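Local coordinates for uncharacterized protein (Bacteroides ovatus, PDB 5CAG) that is a putative anchoring subunit of a fimbrium, belongs to the FimB/Mfa2 family and is predicted to be an outer-membrane lipoprotein, at residues 24-29 / 138-142; 40-44 / 123-127; 70-74 / 89-93; 118-122 / 173-178; 177-181 / 206-210. Numbering follows the deposited sequence.

Contact 1: residues 24-29 / 138-142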
# COMPACT_ATOMS: atom_id res chain seq x y z
N LEU A 24 -18.14 7.74 -8.84
CA LEU A 24 -17.41 6.69 -8.14
C LEU A 24 -18.34 5.88 -7.28
O LEU A 24 -19.15 6.44 -6.54
CB LEU A 24 -16.27 7.25 -7.27
CG LEU A 24 -15.16 8.01 -8.00
CD1 LEU A 24 -14.28 8.71 -7.02
CD2 LEU A 24 -14.32 7.10 -8.83
N ASP A 25 -18.26 4.56 -7.41
CA ASP A 25 -19.02 3.63 -6.60
C ASP A 25 -18.07 3.03 -5.61
O ASP A 25 -16.88 2.80 -5.92
CB ASP A 25 -19.71 2.55 -7.46
CG ASP A 25 -20.75 1.72 -6.71
OD1 ASP A 25 -21.20 2.18 -5.62
OD2 ASP A 25 -21.13 0.64 -7.22
N TRP A 26 -18.55 2.88 -4.37
CA TRP A 26 -17.72 2.34 -3.30
C TRP A 26 -18.36 1.14 -2.70
O TRP A 26 -17.89 0.65 -1.67
CB TRP A 26 -17.42 3.40 -2.23
CG TRP A 26 -16.57 4.54 -2.70
CD1 TRP A 26 -16.99 5.70 -3.29
CD2 TRP A 26 -15.14 4.63 -2.63
NE1 TRP A 26 -15.92 6.48 -3.63
CE2 TRP A 26 -14.76 5.86 -3.22
CE3 TRP A 26 -14.14 3.80 -2.10
CZ2 TRP A 26 -13.42 6.26 -3.33
CZ3 TRP A 26 -12.81 4.19 -2.22
CH2 TRP A 26 -12.46 5.39 -2.85
N ASP A 27 -19.43 0.62 -3.35
CA ASP A 27 -20.16 -0.56 -2.90
C ASP A 27 -19.23 -1.76 -2.92
O ASP A 27 -18.70 -2.14 -3.97
CB ASP A 27 -21.42 -0.80 -3.74
CG ASP A 27 -22.62 0.03 -3.29
OD1 ASP A 27 -22.43 1.25 -3.01
OD2 ASP A 27 -23.74 -0.51 -3.26
N GLY A 28 -18.96 -2.28 -1.73
CA GLY A 28 -18.09 -3.43 -1.54
C GLY A 28 -16.61 -3.16 -1.69
O GLY A 28 -15.82 -4.10 -1.81
N VAL A 29 -16.24 -1.86 -1.70
CA VAL A 29 -14.86 -1.37 -1.77
C VAL A 29 -14.47 -1.09 -0.33
O VAL A 29 -13.51 -1.68 0.15
CB VAL A 29 -14.74 -0.14 -2.69
CG1 VAL A 29 -13.30 0.35 -2.76
CG2 VAL A 29 -15.24 -0.46 -4.08
N TRP A 138 -16.58 4.79 -12.50
CA TRP A 138 -15.43 4.12 -11.94
C TRP A 138 -15.69 3.62 -10.55
O TRP A 138 -16.62 4.07 -9.88
CB TRP A 138 -14.21 5.07 -11.93
CG TRP A 138 -13.71 5.48 -13.29
CD1 TRP A 138 -13.87 4.81 -14.46
CD2 TRP A 138 -12.84 6.59 -13.59
NE1 TRP A 138 -13.20 5.44 -15.47
CE2 TRP A 138 -12.55 6.53 -14.97
CE3 TRP A 138 -12.28 7.62 -12.82
CZ2 TRP A 138 -11.74 7.48 -15.61
CZ3 TRP A 138 -11.51 8.59 -13.46
CH2 TRP A 138 -11.23 8.50 -14.84
N LYS A 139 -14.88 2.65 -10.14
CA LYS A 139 -14.82 1.96 -8.85
C LYS A 139 -13.35 1.85 -8.53
O LYS A 139 -12.55 1.64 -9.45
CB LYS A 139 -15.50 0.59 -8.93
CG LYS A 139 -15.56 -0.15 -7.61
CD LYS A 139 -16.55 -1.30 -7.58
CE LYS A 139 -17.89 -0.92 -6.97
NZ LYS A 139 -18.88 -2.04 -7.09
N LEU A 140 -12.94 2.07 -7.28
CA LEU A 140 -11.51 2.00 -7.03
C LEU A 140 -11.16 0.67 -6.42
O LEU A 140 -12.06 -0.05 -5.98
CB LEU A 140 -11.08 3.16 -6.16
CG LEU A 140 -10.42 4.30 -6.89
CD1 LEU A 140 -11.32 4.89 -7.96
CD2 LEU A 140 -10.02 5.38 -5.93
N GLU A 141 -9.89 0.31 -6.44
CA GLU A 141 -9.50 -1.00 -5.91
C GLU A 141 -8.64 -0.86 -4.64
O GLU A 141 -7.71 -0.05 -4.64
CB GLU A 141 -8.76 -1.80 -7.00
CG GLU A 141 -7.92 -2.95 -6.48
CD GLU A 141 -7.05 -3.66 -7.50
OE1 GLU A 141 -6.72 -3.07 -8.55
OE2 GLU A 141 -6.64 -4.79 -7.18
N SER A 142 -8.93 -1.66 -3.59
CA SER A 142 -8.10 -1.63 -2.39
C SER A 142 -6.81 -2.35 -2.70
O SER A 142 -6.84 -3.54 -2.96
CB SER A 142 -8.80 -2.22 -1.19
OG SER A 142 -7.96 -1.96 -0.07
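Leu24 lays its CD2 methyl 3.7 Å from CB of Trp138, and the same CD2 lies 3.8 Å from CD1 of Leu140, so one methyl touches two residues of 138-142. The backbones beneath run parallel: Leu24 and Trp138 form a bridge pair with their CA atoms 5.0 Å apart, Asp25 N donates to Trp138 O at 3.0 Å, and Leu24 CA makes a C-H...O contact of 3.2 Å with that same Trp138 O. Further on, residues 26-29 form a turn. Val29 N returns to Trp26 O at 3.0 Å, with Gly28 at a positive phi that suits glycine, and the backbone angles of Asp27 and Gly28 are those of a type II turn. Lys139 reaches across to it: NZ donates to Asp27 O at 3.1 Å and forms a salt bridge with Asp25 OD2 at 3.5 Å, while its aliphatic CG meets Val29 CG2 at 3.6 Å. A long side chain with a charged tip suits this partly exposed margin. On the buried side, Trp26 CH2 touches Leu140 CD2 at 3.9 Å; the indole NE1 donates to Val57 O, and Tyr118 meets the ring edge-to-face. This is a parallel pairing of strands 20-25 and 134-154 in a mixed sheet where strand 134-154 runs antiparallel to strand 118-127, consistent with the transthyretin-like clan of its family.

Contact 2: residues 40-44 / 123-127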
# COMPACT_ATOMS: atom_id res chain seq x y z
N ILE A 40 -5.48 12.09 -12.08
CA ILE A 40 -4.45 12.66 -12.96
C ILE A 40 -4.56 12.02 -14.32
O ILE A 40 -4.62 10.80 -14.43
CB ILE A 40 -3.00 12.61 -12.43
CG1 ILE A 40 -2.89 13.06 -10.98
CG2 ILE A 40 -2.09 13.45 -13.31
CD1 ILE A 40 -1.66 12.52 -10.31
N PHE A 41 -4.56 12.86 -15.34
CA PHE A 41 -4.62 12.48 -16.74
C PHE A 41 -3.27 12.76 -17.40
O PHE A 41 -2.95 13.92 -17.62
CB PHE A 41 -5.73 13.28 -17.42
CG PHE A 41 -7.12 12.72 -17.27
CD1 PHE A 41 -7.86 12.93 -16.12
CD2 PHE A 41 -7.72 12.02 -18.32
CE1 PHE A 41 -9.16 12.44 -16.00
CE2 PHE A 41 -9.01 11.52 -18.19
CZ PHE A 41 -9.73 11.75 -17.04
N TYR A 42 -2.47 11.73 -17.68
CA TYR A 42 -1.18 11.95 -18.31
C TYR A 42 -1.35 11.83 -19.83
O TYR A 42 -1.75 10.77 -20.32
CB TYR A 42 -0.09 11.00 -17.79
CG TYR A 42 0.14 11.08 -16.29
CD1 TYR A 42 -0.58 10.28 -15.41
CD2 TYR A 42 1.12 11.91 -15.76
CE1 TYR A 42 -0.36 10.33 -14.04
CE2 TYR A 42 1.36 11.96 -14.39
CZ TYR A 42 0.61 11.17 -13.54
OH TYR A 42 0.81 11.24 -12.18
N PRO A 43 -1.10 12.91 -20.59
CA PRO A 43 -1.26 12.82 -22.04
C PRO A 43 -0.16 11.96 -22.64
O PRO A 43 1.00 12.03 -22.19
CB PRO A 43 -1.16 14.28 -22.48
CG PRO A 43 -0.30 14.91 -21.47
CD PRO A 43 -0.62 14.25 -20.18
N LYS A 44 -0.52 11.13 -23.64
CA LYS A 44 0.41 10.26 -24.35
C LYS A 44 1.04 11.02 -25.54
O LYS A 44 2.26 10.94 -25.76
CB LYS A 44 -0.30 8.99 -24.80
CG LYS A 44 -0.63 8.05 -23.66
CD LYS A 44 -1.29 6.79 -24.17
CE LYS A 44 -0.95 5.60 -23.32
NZ LYS A 44 -1.10 4.32 -24.07
N ASP A 123 -4.17 2.33 -18.46
CA ASP A 123 -2.98 2.60 -19.27
C ASP A 123 -3.33 3.49 -20.46
O ASP A 123 -2.53 4.35 -20.82
CB ASP A 123 -2.30 1.31 -19.74
CG ASP A 123 -1.57 0.50 -18.69
OD1 ASP A 123 -1.23 1.07 -17.61
OD2 ASP A 123 -1.26 -0.68 -18.97
N GLU A 124 -4.53 3.30 -21.08
CA GLU A 124 -4.94 4.14 -22.20
C GLU A 124 -6.45 4.35 -22.24
O GLU A 124 -7.22 3.38 -22.31
CB GLU A 124 -4.46 3.61 -23.56
CG GLU A 124 -4.46 4.73 -24.59
CD GLU A 124 -4.19 4.34 -26.02
OE1 GLU A 124 -3.07 3.87 -26.32
OE2 GLU A 124 -5.09 4.58 -26.86
N LEU A 125 -6.84 5.66 -22.23
CA LEU A 125 -8.20 6.19 -22.33
C LEU A 125 -8.20 7.30 -23.38
O LEU A 125 -7.40 8.23 -23.27
CB LEU A 125 -8.69 6.72 -20.97
CG LEU A 125 -10.13 7.24 -20.92
CD1 LEU A 125 -11.12 6.11 -21.03
CD2 LEU A 125 -10.40 7.99 -19.65
N LYS A 126 -9.07 7.20 -24.40
CA LYS A 126 -9.15 8.19 -25.49
C LYS A 126 -10.41 9.06 -25.33
O LYS A 126 -11.51 8.62 -25.67
CB LYS A 126 -9.11 7.47 -26.86
CG LYS A 126 -8.97 8.37 -28.09
CD LYS A 126 -8.90 7.55 -29.38
CE LYS A 126 -9.03 8.37 -30.64
NZ LYS A 126 -9.35 7.52 -31.83
N ILE A 127 -10.22 10.30 -24.81
CA ILE A 127 -11.32 11.27 -24.68
C ILE A 127 -11.52 11.89 -26.06
O ILE A 127 -10.62 12.56 -26.57
CB ILE A 127 -11.06 12.32 -23.55
CG1 ILE A 127 -11.35 11.73 -22.18
CG2 ILE A 127 -11.89 13.60 -23.74
CD1 ILE A 127 -10.18 11.27 -21.54
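Asp123 stands at the corner where the chain of strand 118-127 changes direction, and its backbone O lies 3.2 Å from Lys44 CE. Its carboxylate looks elsewhere, taking a hydrogen bond from Tyr89 and a salt bridge from Arg216; a carboxylate suits a place between a phenol and a guanidinium. Glu124 follows and supplies the polar link: Lys44 NZ donates to its OE1 at 3.0 Å, a salt bridge between two exposed residues whose long chains span the CA-CA gap of 8.4 Å. Glu124 OE1 is shared with Arg68, so one carboxylate oxygen balances two cations. Next, Leu125 brings CD2 to 4.1 Å from CE2 of Phe41. Ile127 completes the walk, placing CD1 3.6 Å from the same Phe41 CE2. Both aliphatic groups meet the ring obliquely, and the buried phenyl, also met edge-to-face by Tyr69, is broad enough to bridge backbones that stay 9.1 Å apart between the CA atoms of Phe41 and Leu125. That spacing has a simple cause: strand 67-75 runs between the two, bonded to Tyr42 through Ser70 and to Leu125 through Tyr69. The directions of 41-44 and 123-127 differ by 99°. Phe41 and the side chains of 123-127 thus meet across strand 67-75 where strand 118-127 turns a corner, in a beta fold consistent with the transthyretin-like clan of the family.

Contact 3: residues 70-74 / 89-93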
# COMPACT_ATOMS: atom_id res chain seq x y z
N SER A 70 -3.25 8.43 -20.02
CA SER A 70 -3.07 7.39 -19.03
C SER A 70 -3.72 7.99 -17.79
O SER A 70 -3.57 9.19 -17.58
CB SER A 70 -1.59 7.07 -18.86
OG SER A 70 -1.07 6.39 -19.99
N VAL A 71 -4.53 7.24 -17.03
CA VAL A 71 -5.22 7.88 -15.90
C VAL A 71 -4.87 7.20 -14.56
O VAL A 71 -4.64 5.99 -14.53
CB VAL A 71 -6.76 7.89 -16.12
CG1 VAL A 71 -7.48 8.67 -15.02
CG2 VAL A 71 -7.12 8.46 -17.48
N VAL A 72 -4.86 7.99 -13.47
CA VAL A 72 -4.67 7.49 -12.10
C VAL A 72 -5.71 8.15 -11.19
O VAL A 72 -5.99 9.34 -11.32
CB VAL A 72 -3.25 7.59 -11.47
CG1 VAL A 72 -2.23 6.74 -12.21
CG2 VAL A 72 -2.78 9.02 -11.35
N VAL A 73 -6.29 7.36 -10.28
CA VAL A 73 -7.24 7.86 -9.29
C VAL A 73 -6.89 7.21 -7.98
O VAL A 73 -6.91 5.97 -7.89
CB VAL A 73 -8.74 7.63 -9.61
CG1 VAL A 73 -9.61 8.39 -8.63
CG2 VAL A 73 -9.07 8.02 -11.04
N TYR A 74 -6.56 8.02 -6.98
CA TYR A 74 -6.23 7.46 -5.68
C TYR A 74 -6.78 8.38 -4.58
O TYR A 74 -7.07 9.54 -4.86
CB TYR A 74 -4.72 7.22 -5.56
CG TYR A 74 -3.89 8.49 -5.55
CD1 TYR A 74 -3.62 9.16 -4.36
CD2 TYR A 74 -3.35 9.00 -6.72
CE1 TYR A 74 -2.86 10.33 -4.34
CE2 TYR A 74 -2.59 10.18 -6.72
CZ TYR A 74 -2.36 10.85 -5.53
OH TYR A 74 -1.61 12.00 -5.48
N TYR A 89 3.14 9.02 -15.23
CA TYR A 89 2.33 7.83 -14.98
C TYR A 89 3.26 6.68 -14.56
O TYR A 89 3.07 6.09 -13.50
CB TYR A 89 1.51 7.48 -16.25
CG TYR A 89 0.57 6.29 -16.15
CD1 TYR A 89 -0.64 6.39 -15.47
CD2 TYR A 89 0.82 5.12 -16.86
CE1 TYR A 89 -1.54 5.33 -15.43
CE2 TYR A 89 -0.08 4.05 -16.83
CZ TYR A 89 -1.26 4.15 -16.11
OH TYR A 89 -2.13 3.09 -16.05
N GLU A 90 4.35 6.47 -15.34
CA GLU A 90 5.35 5.41 -15.12
C GLU A 90 6.15 5.55 -13.81
O GLU A 90 6.79 4.57 -13.41
CB GLU A 90 6.32 5.31 -16.32
CG GLU A 90 5.68 4.75 -17.59
CD GLU A 90 5.43 3.24 -17.68
OE1 GLU A 90 6.40 2.46 -17.58
OE2 GLU A 90 4.26 2.85 -17.92
N THR A 91 6.09 6.71 -13.11
CA THR A 91 6.85 6.89 -11.86
C THR A 91 6.02 7.13 -10.58
O THR A 91 6.59 6.99 -9.49
CB THR A 91 7.84 8.05 -11.99
OG1 THR A 91 7.16 9.25 -12.35
CG2 THR A 91 8.94 7.77 -12.98
N ILE A 92 4.71 7.50 -10.69
CA ILE A 92 3.87 7.80 -9.53
C ILE A 92 3.78 6.53 -8.65
O ILE A 92 3.30 5.47 -9.08
CB ILE A 92 2.51 8.46 -9.90
CG1 ILE A 92 1.73 8.89 -8.64
CG2 ILE A 92 1.66 7.60 -10.84
CD1 ILE A 92 0.57 9.85 -8.89
N GLU A 93 4.40 6.64 -7.45
CA GLU A 93 4.61 5.58 -6.46
C GLU A 93 4.07 6.00 -5.11
O GLU A 93 4.20 7.16 -4.71
CB GLU A 93 6.14 5.31 -6.38
CG GLU A 93 6.67 4.22 -5.46
CD GLU A 93 8.19 4.13 -5.34
OE1 GLU A 93 8.88 5.15 -5.62
OE2 GLU A 93 8.71 3.04 -5.01
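Tyr89, with 80 Å² covered, is the largest contributor: one face of its ring covers Ser70, while the edge meets the backbone of Val71. Ser70 CB sits 3.5 Å from the centroid of the Tyr89 ring, only 11° off the normal, a clean CH-pi contact; a small residue allows that close approach, and Ser70 OG is meanwhile bonded to Asp123 O. At the ring's edge Val71 O lies 3.3 Å from Tyr89 CE1, and Val72 CG1 is 3.6 Å from the same CE1. The phenol end carries its polarity to partners in strand 118-127: Tyr89 OH is hydrogen-bonded to Asp123 OD1 and to Asn121 ND2, so the aromatic can be buried without stranding its hydroxyl. Ile92 comes second, with 54 Å². Its CG2 lies 4.2 Å from Val72 CG1, and its CD1 3.8 Å from Tyr74 CE2, the tip of the extended isoleucine reaching the tyrosine obliquely. Val72, with 49 Å², is thus the meeting point, its CG1 touching both Tyr89 and Ile92; a beta-branched residue favours the extended backbone while presenting a compact apolar surface. Ser70, Val72 and Tyr74 all point toward 89-93, being every second residue of the strand, and Ile175 joins Val72 and Ile92 from the side. The arrangement is that of a beta sandwich, in which the segment leading into strand 93-96 of a four-stranded antiparallel sheet covers one face of the larger mixed sheet.

Contact 4: residues 118-122 / 173-178. With SO4 (sulfate ion), chain D.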
# COMPACT_ATOMS: atom_id res chain seq x y z
N TYR A 118 -6.71 3.21 -2.22
CA TYR A 118 -7.65 2.79 -3.26
C TYR A 118 -7.16 3.35 -4.56
O TYR A 118 -6.90 4.55 -4.66
CB TYR A 118 -9.07 3.24 -2.94
CG TYR A 118 -9.51 2.83 -1.55
CD1 TYR A 118 -9.92 1.53 -1.29
CD2 TYR A 118 -9.48 3.73 -0.50
CE1 TYR A 118 -10.31 1.14 -0.00
CE2 TYR A 118 -9.84 3.35 0.79
CZ TYR A 118 -10.26 2.06 1.04
OH TYR A 118 -10.63 1.74 2.33
N VAL A 119 -6.91 2.48 -5.53
CA VAL A 119 -6.34 2.92 -6.79
C VAL A 119 -7.15 2.41 -7.98
O VAL A 119 -7.71 1.31 -7.94
CB VAL A 119 -4.84 2.47 -6.89
CG1 VAL A 119 -4.26 2.62 -8.30
CG2 VAL A 119 -3.97 3.23 -5.90
N LEU A 120 -7.17 3.24 -9.02
CA LEU A 120 -7.63 2.95 -10.37
C LEU A 120 -6.55 3.46 -11.32
O LEU A 120 -6.14 4.63 -11.21
CB LEU A 120 -9.00 3.54 -10.72
CG LEU A 120 -9.34 3.48 -12.21
CD1 LEU A 120 -9.59 2.06 -12.67
CD2 LEU A 120 -10.49 4.36 -12.55
N ASN A 121 -6.06 2.59 -12.21
CA ASN A 121 -5.08 3.03 -13.20
C ASN A 121 -5.42 2.42 -14.56
O ASN A 121 -5.56 1.20 -14.68
CB ASN A 121 -3.64 2.76 -12.79
CG ASN A 121 -3.24 1.33 -12.75
OD1 ASN A 121 -3.58 0.58 -11.82
ND2 ASN A 121 -2.47 0.93 -13.75
N ILE A 122 -5.66 3.31 -15.54
CA ILE A 122 -6.00 2.97 -16.93
C ILE A 122 -4.78 3.32 -17.76
O ILE A 122 -4.35 4.48 -17.71
CB ILE A 122 -7.27 3.72 -17.39
CG1 ILE A 122 -8.46 3.46 -16.46
CG2 ILE A 122 -7.60 3.39 -18.84
CD1 ILE A 122 -9.51 4.56 -16.45
N TYR A 173 3.99 0.89 -3.86
CA TYR A 173 3.08 0.50 -4.91
C TYR A 173 3.20 1.51 -6.04
O TYR A 173 3.05 2.71 -5.81
CB TYR A 173 1.64 0.36 -4.38
CG TYR A 173 0.63 -0.12 -5.41
CD1 TYR A 173 0.49 -1.48 -5.72
CD2 TYR A 173 -0.23 0.78 -6.04
CE1 TYR A 173 -0.45 -1.92 -6.65
CE2 TYR A 173 -1.17 0.35 -6.98
CZ TYR A 173 -1.28 -1.01 -7.28
OH TYR A 173 -2.21 -1.38 -8.24
N CYS A 174 3.57 1.03 -7.25
CA CYS A 174 3.68 1.84 -8.45
C CYS A 174 2.30 1.95 -8.97
O CYS A 174 1.75 0.95 -9.44
CB CYS A 174 4.63 1.20 -9.46
SG CYS A 174 6.39 1.45 -9.09
N ILE A 175 1.67 3.11 -8.73
CA ILE A 175 0.27 3.37 -9.08
C ILE A 175 0.05 3.25 -10.59
O ILE A 175 -0.85 2.54 -11.00
CB ILE A 175 -0.19 4.74 -8.51
CG1 ILE A 175 -0.21 4.70 -6.97
CG2 ILE A 175 -1.57 5.11 -9.06
CD1 ILE A 175 -0.20 5.99 -6.30
N GLY A 176 0.90 3.87 -11.40
CA GLY A 176 0.78 3.75 -12.85
C GLY A 176 1.08 2.37 -13.40
O GLY A 176 0.47 1.94 -14.38
N LYS A 177 2.04 1.66 -12.77
CA LYS A 177 2.47 0.33 -13.21
C LYS A 177 1.50 -0.77 -12.72
O LYS A 177 1.46 -1.84 -13.32
CB LYS A 177 3.93 0.02 -12.76
CG LYS A 177 5.07 0.94 -13.32
CD LYS A 177 5.46 0.68 -14.81
CE LYS A 177 6.29 -0.57 -15.09
NZ LYS A 177 6.38 -0.90 -16.55
N GLY A 178 0.74 -0.47 -11.66
CA GLY A 178 -0.23 -1.39 -11.06
C GLY A 178 0.41 -2.59 -10.38
O GLY A 178 -0.16 -3.68 -10.37
S SO4 D . -12.05 -1.18 5.05
O1 SO4 D . -11.36 -0.29 6.00
O2 SO4 D . -13.47 -0.84 4.98
O3 SO4 D . -11.44 -1.03 3.73
O4 SO4 D . -11.93 -2.56 5.49
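This is a buried contact between layers: strand 118-127 of the large mixed sheet faces the end of strand 172-174 and the turn that follows it, in the smaller antiparallel sheet. Val119 supplies the apolar half. Its CG1 lies 3.7 Å from Ile175 CG2 and 4.1 Å from Tyr173 CE2, which meets it with the ring edge. Two residues along, on the same side of the strand, Asn121 meets the turn backbone, with CG 3.2 Å from Ile175 O and ND2 3.2 Å from Gly176 O. Gly178 brings its CA to 4.0 Å from Asn121 OD1, and its positive phi by itself favours glycine. At the far end Tyr118 OH gives a weak hydrogen bond of 3.2 Å to O3 of a sulfate, probably from the crystallisation liquor. A buried amide needs partners at both ends: Asn121 OD1 accepts from Lys209 NZ, while ND2 donates to Tyr89 OH, so its polarity is satisfied although it is buried.

Contact 5: residues 177-181 / 206-210. With SO4 (sulfate ion), chain E.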
# COMPACT_ATOMS: atom_id res chain seq x y z
N LYS A 177 2.04 1.66 -12.77
CA LYS A 177 2.47 0.33 -13.21
C LYS A 177 1.50 -0.77 -12.72
O LYS A 177 1.46 -1.84 -13.32
CB LYS A 177 3.93 0.02 -12.76
CG LYS A 177 5.07 0.94 -13.32
CD LYS A 177 5.46 0.68 -14.81
CE LYS A 177 6.29 -0.57 -15.09
NZ LYS A 177 6.38 -0.90 -16.55
N GLY A 178 0.74 -0.47 -11.66
CA GLY A 178 -0.23 -1.39 -11.06
C GLY A 178 0.41 -2.59 -10.38
O GLY A 178 -0.16 -3.68 -10.37
N ARG A 179 1.61 -2.38 -9.84
CA ARG A 179 2.40 -3.41 -9.18
C ARG A 179 2.99 -2.89 -7.88
O ARG A 179 3.31 -1.71 -7.78
CB ARG A 179 3.53 -3.88 -10.11
CG ARG A 179 3.11 -5.06 -10.96
CD ARG A 179 4.11 -5.44 -12.04
NE ARG A 179 3.85 -6.80 -12.54
CZ ARG A 179 3.02 -7.10 -13.54
NH1 ARG A 179 2.35 -6.14 -14.17
NH2 ARG A 179 2.86 -8.36 -13.92
N GLY A 180 3.12 -3.78 -6.91
CA GLY A 180 3.77 -3.47 -5.65
C GLY A 180 5.26 -3.72 -5.82
O GLY A 180 5.67 -4.54 -6.65
N VAL A 181 6.10 -3.02 -5.06
CA VAL A 181 7.54 -3.21 -5.12
C VAL A 181 8.12 -3.23 -3.68
O VAL A 181 7.60 -2.58 -2.76
CB VAL A 181 8.26 -2.22 -6.07
CG1 VAL A 181 8.43 -0.84 -5.46
CG2 VAL A 181 9.60 -2.77 -6.52
N LYS A 206 -0.52 -4.90 -2.37
CA LYS A 206 -0.75 -6.06 -3.25
C LYS A 206 0.47 -6.22 -4.17
O LYS A 206 1.06 -5.20 -4.57
CB LYS A 206 -2.02 -5.86 -4.11
CG LYS A 206 -3.32 -6.26 -3.46
CD LYS A 206 -4.47 -6.17 -4.47
CE LYS A 206 -5.79 -6.57 -3.83
NZ LYS A 206 -6.96 -6.08 -4.60
N GLN A 207 0.86 -7.45 -4.50
CA GLN A 207 2.01 -7.64 -5.40
C GLN A 207 1.66 -7.10 -6.78
O GLN A 207 2.49 -6.47 -7.45
CB GLN A 207 2.42 -9.11 -5.46
CG GLN A 207 3.90 -9.33 -5.72
CD GLN A 207 4.17 -10.79 -5.94
OE1 GLN A 207 4.11 -11.28 -7.07
NE2 GLN A 207 4.40 -11.53 -4.86
N VAL A 208 0.39 -7.36 -7.19
CA VAL A 208 -0.19 -6.92 -8.45
C VAL A 208 -1.66 -6.61 -8.29
O VAL A 208 -2.39 -7.37 -7.63
CB VAL A 208 -0.03 -7.95 -9.61
CG1 VAL A 208 -0.24 -7.27 -10.97
CG2 VAL A 208 1.33 -8.64 -9.59
N LYS A 209 -2.09 -5.51 -8.97
CA LYS A 209 -3.44 -5.04 -9.26
C LYS A 209 -4.30 -6.28 -9.61
O LYS A 209 -3.87 -7.18 -10.37
CB LYS A 209 -3.32 -4.04 -10.46
CG LYS A 209 -4.53 -3.81 -11.38
CD LYS A 209 -4.24 -2.75 -12.51
CE LYS A 209 -5.43 -1.95 -13.04
NZ LYS A 209 -6.00 -0.91 -12.08
N GLU A 210 -5.48 -6.37 -9.00
CA GLU A 210 -6.39 -7.49 -9.22
C GLU A 210 -7.55 -7.04 -10.11
O GLU A 210 -8.25 -7.91 -10.64
CB GLU A 210 -6.89 -8.07 -7.88
CG GLU A 210 -5.82 -8.89 -7.16
CD GLU A 210 -6.12 -9.56 -5.82
OE1 GLU A 210 -7.19 -9.30 -5.23
OE2 GLU A 210 -5.24 -10.30 -5.34
S SO4 E . 1.93 -7.26 -17.99
O1 SO4 E . 1.12 -6.30 -17.24
O2 SO4 E . 1.53 -8.63 -17.66
O3 SO4 E . 1.77 -7.02 -19.43
O4 SO4 E . 3.34 -7.06 -17.62
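Gly178 O accepts from Lys209 N at 3.0 Å with an N-H...O angle of 168°, and Gly180 N donates to Gln207 O at 2.8 Å and 166°; these two bonds frame the single bridge between Arg179 and Val208, whose CA atoms are 4.4 Å apart. The chains run in opposite directions. Two softer C-H...O contacts add to the pairing, Arg179 CA to Gln207 O at 3.5 Å and Gly180 CA to Lys206 O at 3.4 Å. Gly180 suits its place because a CB there would clash with Lys206 O. On its other side, strand 179-181 pairs with strand 172-174, and Gly178 and Arg179 both face Cys174: a G1 beta bulge, with glycine at its usual positive-phi first position. Segment 206-210 thus lies along the edge strand of the four-stranded sheet as the chain leaves strand 197-205. The charged groups find partners too. Lys206 NZ is held mainly by Glu141, with Ser142 O as a further acceptor and a weak salt bridge of 3.3 Å to Glu210 OE1. Lys209 NZ turns away from the bridge to donate to Asn121 OD1. Arg179 NH1 makes a weak bond of 3.3 Å to O1 of a sulfate, probably from the crystallisation liquor, which Ser218 OG also binds; Val208 CG1 covers one face of the guanidinium, and lies 4.0 Å from Arg179 CG.

How the contacts relate
Along the sequence, contacts 2 and 3 fall inside the span bridged by contact 1, contact 4 crosses contact 1, and contact 5 begins where contact 4 ends, sharing Lys177 and Gly178. Contacts 1 and 2 tie strands of the large mixed sheet, their centres about 20 Å apart and Trp138 touching Phe41 and Leu125. Contacts 3 and 4, centres about 6 Å apart, sit on neighbouring strands 67-75 and 118-127 and fasten the smaller sheet over them, making a layered pair of sheets. Contact 5, about 7 Å from contact 4 between centres, places the loop after strand 197-205 along the edge strand 179-181 of the smaller sheet.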